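PDB 4AO9: beta-phenylalanine aminotransferase from Variovorax paradoxus, which transfers the amino group of beta-phenylalanine to a keto acid, using pyridoxal-5'-phosphate as cofactor, as a class-III aminotransferase. Local coordinates for residues 95-100 against 418-423. Numbering follows the deposited sequence.
Sequences EYTAGV and RGFVVL
The Y96 ring sets its edge against one face of the R418 guanidinium, with CE2 of Y96 3.7 Å from CZ of R418 and the two planes 73° apart, an edge-on approach rather than a cation-pi stack. F420 presents its own ring edge to Y96, CD2 to CD2 at 3.7 Å, while CG2 of V422 lies over the centre of one F420 face. CG2 of T97 reaches CZ of F420 at 3.5 Å, and CG1 of V422 packs on CA of T97 at 3.7 Å. F420 leaves the strand with its CB toward the loop, and a chi1 of -174°, which sets CG opposite the main-chain nitrogen, carries the ring to T97 and Y96. OG1 of T97 donates a hydrogen bond to the backbone O of Y96 (2.6 Å), in the carbonyl plane and on a lone pair, which helps fix the threonine's rotation with CG2 turned to F420. Y96 also packs on T123 of the second subunit. The loop, whose T97 touches K287 of the pyridoxal phosphate pocket, is joined to edge strand 420-422 by buried apolar packing. No direct hydrogen bond crosses between the segments; R266, bonded to O of T97 and O of L423, bridges them, as does a water that accepts from N of R418 and is hydrogen-bonded to OH of Y96 (2.9 Å).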
# COMPACT_ATOMS: atom_id res chain seq x y z
N GLU A 95 -12.28 -8.56 -9.35
CA GLU A 95 -11.45 -7.62 -8.59
C GLU A 95 -10.62 -6.71 -9.48
O GLU A 95 -9.45 -6.44 -9.22
CB GLU A 95 -10.61 -8.37 -7.55
CG GLU A 95 -10.19 -7.51 -6.34
CD GLU A 95 -11.38 -7.01 -5.54
OE1 GLU A 95 -11.93 -5.95 -5.88
OE2 GLU A 95 -11.75 -7.67 -4.56
N TYR A 96 -11.25 -6.24 -10.56
CA TYR A 96 -10.63 -5.26 -11.45
C TYR A 96 -9.28 -5.76 -11.96
O TYR A 96 -8.32 -5.01 -12.04
CB TYR A 96 -10.55 -3.86 -10.76
CG TYR A 96 -11.92 -3.20 -10.75
CD1 TYR A 96 -12.87 -3.54 -9.78
CD2 TYR A 96 -12.28 -2.29 -11.74
CE1 TYR A 96 -14.16 -2.97 -9.80
CE2 TYR A 96 -13.54 -1.71 -11.75
CZ TYR A 96 -14.47 -2.05 -10.78
OH TYR A 96 -15.72 -1.49 -10.82
N THR A 97 -9.27 -7.05 -12.30
CA THR A 97 -8.13 -7.82 -12.85
C THR A 97 -7.24 -8.51 -11.81
O THR A 97 -6.46 -9.39 -12.16
CB THR A 97 -7.23 -7.07 -13.87
OG1 THR A 97 -6.31 -6.21 -13.18
CG2 THR A 97 -8.04 -6.26 -14.88
N ALA A 98 -7.35 -8.12 -10.53
CA ALA A 98 -6.55 -8.78 -9.50
C ALA A 98 -6.98 -10.22 -9.27
O ALA A 98 -6.16 -11.08 -8.92
CB ALA A 98 -6.59 -7.98 -8.18
N GLY A 99 -8.27 -10.50 -9.50
CA GLY A 99 -8.88 -11.79 -9.15
C GLY A 99 -8.85 -12.83 -10.25
O GLY A 99 -9.81 -13.57 -10.45
N VAL A 100 -7.73 -12.92 -10.96
CA VAL A 100 -7.63 -13.82 -12.11
C VAL A 100 -7.79 -15.29 -11.73
O VAL A 100 -8.13 -16.13 -12.58
CB VAL A 100 -6.33 -13.57 -12.93
CG1 VAL A 100 -5.09 -14.19 -12.25
CG2 VAL A 100 -6.48 -14.08 -14.37
N ARG A 418 -18.73 0.68 -14.73
CA ARG A 418 -18.10 1.37 -15.86
C ARG A 418 -18.07 0.55 -17.16
O ARG A 418 -17.60 1.05 -18.17
CB ARG A 418 -16.70 1.91 -15.50
CG ARG A 418 -15.58 0.89 -15.41
CD ARG A 418 -14.33 1.51 -14.76
NE ARG A 418 -13.15 0.66 -14.91
CZ ARG A 418 -12.08 0.70 -14.13
NH1 ARG A 418 -12.02 1.56 -13.10
NH2 ARG A 418 -11.07 -0.12 -14.35
N GLY A 419 -18.57 -0.69 -17.12
CA GLY A 419 -18.64 -1.53 -18.32
C GLY A 419 -17.38 -2.34 -18.59
O GLY A 419 -17.24 -2.94 -19.65
N PHE A 420 -16.46 -2.34 -17.63
CA PHE A 420 -15.21 -3.11 -17.68
C PHE A 420 -15.49 -4.59 -17.46
O PHE A 420 -16.08 -4.97 -16.45
CB PHE A 420 -14.28 -2.56 -16.58
CG PHE A 420 -12.88 -3.11 -16.57
CD1 PHE A 420 -12.22 -3.56 -17.72
CD2 PHE A 420 -12.17 -3.13 -15.36
CE1 PHE A 420 -10.88 -4.03 -17.65
CE2 PHE A 420 -10.84 -3.57 -15.29
CZ PHE A 420 -10.20 -4.02 -16.43
N VAL A 421 -15.08 -5.42 -18.43
CA VAL A 421 -15.27 -6.86 -18.41
C VAL A 421 -13.92 -7.53 -18.29
O VAL A 421 -12.99 -7.23 -19.04
CB VAL A 421 -15.96 -7.33 -19.71
CG1 VAL A 421 -15.99 -8.86 -19.81
CG2 VAL A 421 -17.37 -6.75 -19.78
N VAL A 422 -13.80 -8.45 -17.32
CA VAL A 422 -12.52 -9.05 -16.98
C VAL A 422 -12.70 -10.56 -16.89
O VAL A 422 -13.47 -11.03 -16.05
CB VAL A 422 -12.02 -8.53 -15.60
CG1 VAL A 422 -10.72 -9.21 -15.16
CG2 VAL A 422 -11.85 -7.01 -15.60
N LEU A 423 -11.99 -11.31 -17.73
CA LEU A 423 -12.03 -12.76 -17.63
C LEU A 423 -11.12 -13.25 -16.51
O LEU A 423 -10.06 -12.66 -16.24
CB LEU A 423 -11.65 -13.42 -18.97
CG LEU A 423 -12.75 -13.66 -20.01
CD1 LEU A 423 -13.96 -12.70 -19.96
CD2 LEU A 423 -12.16 -13.76 -21.40
O HOH W 1 -16.82 0.63 -12.48